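Local coordinates for sensor protein (Thermotoga maritima, PDB 3A0S) that probably acts as a sensor histidine kinase, using ATP to phosphorylate a histidine in two-component signalling, and is represented here by its PAS domain, at residues Ile6-Trp17 against Val32-Phe43. Sequence-based numbering, arbitrary orientation.
Sequences ITLSKDGRITEW and VLGRRLKDLPDF
Trp17 lays one face of its indole over the CG2 methyl of Val32, a CH-pi contact in which that methyl stands 3.6 Å from the centroid of the five-membered ring. A chi1 of -177°, with CG anti to the backbone N, brings the edge of the six-membered ring to the face of Phe43 in an offset edge-to-face pair, planes at 64°. Trp17 NE1 bonds to Leu27 O, which is likely to limit the ring's rotation. Were this residue an alanine, Val32 and Phe43 would probably lose the ring they both touch, and Leu27 O its indole donor. Alongside, Ile14 CD1 touches Val32 CB, Leu37 CD1 and Leu40 CD1, while Leu37 CB packs on Leu8 CD2 at 3.7 Å, the two leucines crossing at about a right angle.

Backbone bonds tie the loop to the turn after strand 4-9 and the start of strand 14-17: Ile14 N donates to Arg35 O (2.8 Å), Gly34 N to Ile14 O (2.8 Å) and Leu37 N to Gly12 O (3.1 Å). Gly12 O also accepts from a water that Lys38 N holds. On the outer side, Arg13 NH1 reaches Gly34 O at 3.2 Å in the carbonyl plane. Here the principle is that a connection further along the chain packs against the first hairpin: strands 4-9 and 14-17 meet the loop joining helices 29-32 and 44-56, an arrangement characteristic of the PAS fold.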
# COMPACT_ATOMS: atom_id res chain seq x y z
N ILE A 6 2.00 0.98 -3.81
CA ILE A 6 0.72 1.58 -3.55
C ILE A 6 0.95 2.53 -2.37
O ILE A 6 1.44 2.11 -1.31
CB ILE A 6 -0.25 0.50 -3.11
CG1 ILE A 6 -0.40 -0.62 -4.15
CG2 ILE A 6 -1.65 1.12 -2.80
CD1 ILE A 6 -1.22 -1.84 -3.67
N THR A 7 0.65 3.81 -2.57
CA THR A 7 0.78 4.75 -1.46
C THR A 7 -0.61 5.18 -1.03
O THR A 7 -1.48 5.43 -1.90
CB THR A 7 1.56 6.01 -1.90
OG1 THR A 7 2.82 5.59 -2.37
CG2 THR A 7 1.80 6.96 -0.72
N LEU A 8 -0.81 5.23 0.28
CA LEU A 8 -2.12 5.59 0.86
C LEU A 8 -1.98 6.88 1.65
O LEU A 8 -0.94 7.12 2.27
CB LEU A 8 -2.58 4.53 1.86
CG LEU A 8 -2.71 3.12 1.30
CD1 LEU A 8 -3.33 2.26 2.35
CD2 LEU A 8 -3.61 3.07 0.06
N SER A 9 -3.01 7.70 1.61
CA SER A 9 -3.10 8.90 2.44
C SER A 9 -3.45 8.49 3.86
O SER A 9 -3.76 7.34 4.14
CB SER A 9 -4.15 9.86 1.89
OG SER A 9 -5.46 9.36 2.14
N LYS A 10 -3.47 9.48 4.76
CA LYS A 10 -3.85 9.21 6.16
C LYS A 10 -5.33 8.85 6.31
O LYS A 10 -5.77 8.35 7.35
CB LYS A 10 -3.50 10.41 7.05
CG LYS A 10 -4.20 11.70 6.70
CD LYS A 10 -3.96 12.75 7.81
CE LYS A 10 -2.83 13.64 7.51
NZ LYS A 10 -3.07 15.10 7.85
N ASP A 11 -6.09 9.04 5.23
CA ASP A 11 -7.46 8.54 5.21
C ASP A 11 -7.65 7.23 4.48
O ASP A 11 -8.79 6.80 4.29
CB ASP A 11 -8.38 9.60 4.64
CG ASP A 11 -8.33 10.87 5.44
OD1 ASP A 11 -8.73 10.86 6.62
OD2 ASP A 11 -7.85 11.86 4.92
N GLY A 12 -6.56 6.60 4.08
CA GLY A 12 -6.63 5.30 3.42
C GLY A 12 -6.83 5.37 1.92
O GLY A 12 -7.09 4.32 1.30
N ARG A 13 -6.73 6.55 1.32
CA ARG A 13 -6.94 6.74 -0.12
C ARG A 13 -5.69 6.52 -0.92
O ARG A 13 -4.61 6.96 -0.55
CB ARG A 13 -7.43 8.16 -0.41
CG ARG A 13 -8.66 8.44 0.39
CD ARG A 13 -9.48 9.51 -0.16
NE ARG A 13 -10.71 9.57 0.65
CZ ARG A 13 -11.85 8.93 0.41
NH1 ARG A 13 -12.02 8.13 -0.66
NH2 ARG A 13 -12.88 9.12 1.24
N ILE A 14 -5.89 5.92 -2.09
CA ILE A 14 -4.75 5.61 -2.94
C ILE A 14 -4.28 6.91 -3.60
O ILE A 14 -4.99 7.56 -4.39
CB ILE A 14 -5.11 4.55 -4.01
CG1 ILE A 14 -5.39 3.22 -3.35
CG2 ILE A 14 -3.99 4.38 -5.03
CD1 ILE A 14 -6.19 2.29 -4.27
N THR A 15 -3.03 7.27 -3.31
CA THR A 15 -2.45 8.48 -3.90
C THR A 15 -1.36 8.17 -4.89
O THR A 15 -0.99 9.04 -5.69
CB THR A 15 -1.89 9.44 -2.84
OG1 THR A 15 -0.86 8.75 -2.12
CG2 THR A 15 -3.00 9.89 -1.90
N GLU A 16 -0.82 6.94 -4.85
CA GLU A 16 0.15 6.47 -5.85
C GLU A 16 -0.14 5.01 -6.19
O GLU A 16 -0.51 4.25 -5.30
CB GLU A 16 1.62 6.64 -5.37
CG GLU A 16 2.03 8.09 -4.98
CD GLU A 16 3.50 8.26 -4.58
OE1 GLU A 16 4.08 7.43 -3.84
OE2 GLU A 16 4.06 9.27 -5.03
N TRP A 17 0.05 4.63 -7.46
CA TRP A 17 -0.17 3.27 -7.91
C TRP A 17 0.65 3.14 -9.17
O TRP A 17 0.27 3.61 -10.23
CB TRP A 17 -1.65 3.06 -8.20
CG TRP A 17 -2.09 1.68 -8.62
CD1 TRP A 17 -2.04 1.16 -9.90
CD2 TRP A 17 -2.71 0.68 -7.80
NE1 TRP A 17 -2.59 -0.11 -9.91
CE2 TRP A 17 -3.01 -0.42 -8.63
CE3 TRP A 17 -3.06 0.62 -6.44
CZ2 TRP A 17 -3.64 -1.58 -8.13
CZ3 TRP A 17 -3.72 -0.52 -5.96
CH2 TRP A 17 -3.97 -1.61 -6.80
N VAL A 32 -8.07 3.45 -9.86
CA VAL A 32 -8.02 3.29 -8.40
C VAL A 32 -7.64 4.57 -7.64
O VAL A 32 -7.89 4.70 -6.44
CB VAL A 32 -7.08 2.11 -7.97
CG1 VAL A 32 -7.63 0.76 -8.49
CG2 VAL A 32 -5.64 2.35 -8.43
N LEU A 33 -7.04 5.52 -8.33
CA LEU A 33 -6.58 6.71 -7.64
C LEU A 33 -7.71 7.40 -6.92
O LEU A 33 -8.80 7.57 -7.49
CB LEU A 33 -6.00 7.65 -8.69
CG LEU A 33 -5.16 8.79 -8.17
CD1 LEU A 33 -3.82 8.33 -7.61
CD2 LEU A 33 -4.93 9.75 -9.33
N GLY A 34 -7.48 7.80 -5.67
CA GLY A 34 -8.48 8.49 -4.90
C GLY A 34 -9.38 7.59 -4.10
O GLY A 34 -10.09 8.05 -3.21
N ARG A 35 -9.38 6.30 -4.38
CA ARG A 35 -10.29 5.37 -3.71
C ARG A 35 -9.66 4.78 -2.46
O ARG A 35 -8.41 4.72 -2.35
CB ARG A 35 -10.71 4.25 -4.66
CG ARG A 35 -11.29 4.78 -5.96
CD ARG A 35 -11.68 3.67 -6.89
NE ARG A 35 -12.21 4.19 -8.15
CZ ARG A 35 -13.49 4.46 -8.35
NH1 ARG A 35 -14.38 4.28 -7.36
NH2 ARG A 35 -13.92 4.90 -9.54
N ARG A 36 -10.51 4.36 -1.52
CA ARG A 36 -9.96 3.67 -0.37
C ARG A 36 -9.48 2.29 -0.75
O ARG A 36 -10.23 1.52 -1.32
CB ARG A 36 -10.81 3.74 0.87
CG ARG A 36 -10.26 4.86 1.72
CD ARG A 36 -10.63 4.67 3.08
NE ARG A 36 -11.71 5.61 3.39
CZ ARG A 36 -12.97 5.55 2.94
NH1 ARG A 36 -13.37 4.60 2.13
NH2 ARG A 36 -13.82 6.49 3.31
N LEU A 37 -8.24 1.97 -0.41
CA LEU A 37 -7.70 0.65 -0.72
C LEU A 37 -8.57 -0.46 -0.17
O LEU A 37 -8.77 -1.48 -0.84
CB LEU A 37 -6.26 0.48 -0.17
CG LEU A 37 -5.60 -0.84 -0.57
CD1 LEU A 37 -5.37 -0.92 -2.09
CD2 LEU A 37 -4.25 -1.00 0.11
N LYS A 38 -9.07 -0.24 1.04
CA LYS A 38 -9.82 -1.28 1.72
C LYS A 38 -11.14 -1.58 1.02
O LYS A 38 -11.78 -2.60 1.32
CB LYS A 38 -10.04 -0.93 3.20
CG LYS A 38 -10.85 0.30 3.48
CD LYS A 38 -11.07 0.54 4.99
CE LYS A 38 -11.78 1.87 5.22
NZ LYS A 38 -11.90 2.27 6.66
N ASP A 39 -11.57 -0.69 0.10
CA ASP A 39 -12.80 -0.94 -0.68
C ASP A 39 -12.57 -1.89 -1.82
O ASP A 39 -13.52 -2.37 -2.44
CB ASP A 39 -13.41 0.35 -1.25
CG ASP A 39 -14.10 1.21 -0.23
OD1 ASP A 39 -14.50 0.73 0.85
OD2 ASP A 39 -14.28 2.41 -0.54
N LEU A 40 -11.33 -2.20 -2.13
CA LEU A 40 -11.03 -3.08 -3.24
C LEU A 40 -11.00 -4.51 -2.73
O LEU A 40 -10.21 -4.81 -1.81
CB LEU A 40 -9.68 -2.72 -3.91
CG LEU A 40 -9.52 -1.28 -4.41
CD1 LEU A 40 -8.21 -1.10 -5.18
CD2 LEU A 40 -10.72 -0.83 -5.28
N PRO A 41 -11.87 -5.38 -3.30
CA PRO A 41 -11.88 -6.80 -2.98
C PRO A 41 -10.48 -7.33 -3.16
O PRO A 41 -9.84 -7.12 -4.20
CB PRO A 41 -12.82 -7.40 -4.04
CG PRO A 41 -13.75 -6.29 -4.37
CD PRO A 41 -12.88 -5.06 -4.34
N ASP A 42 -10.01 -7.97 -2.11
CA ASP A 42 -8.71 -8.66 -2.11
C ASP A 42 -7.67 -7.84 -1.38
O ASP A 42 -6.61 -8.36 -1.04
CB ASP A 42 -8.16 -8.97 -3.53
CG ASP A 42 -8.95 -10.04 -4.30
OD1 ASP A 42 -9.72 -10.83 -3.70
OD2 ASP A 42 -8.74 -10.12 -5.54
N PHE A 43 -7.93 -6.53 -1.22
CA PHE A 43 -6.97 -5.63 -0.55
C PHE A 43 -7.41 -5.21 0.83
O PHE A 43 -6.74 -4.41 1.47
CB PHE A 43 -6.70 -4.35 -1.38
CG PHE A 43 -5.99 -4.62 -2.65
CD1 PHE A 43 -4.60 -4.65 -2.70
CD2 PHE A 43 -6.71 -4.88 -3.81
CE1 PHE A 43 -3.95 -4.90 -3.88
CE2 PHE A 43 -6.07 -5.14 -5.01
CZ PHE A 43 -4.67 -5.15 -5.04
O HOH W 1 -8.08 1.90 2.63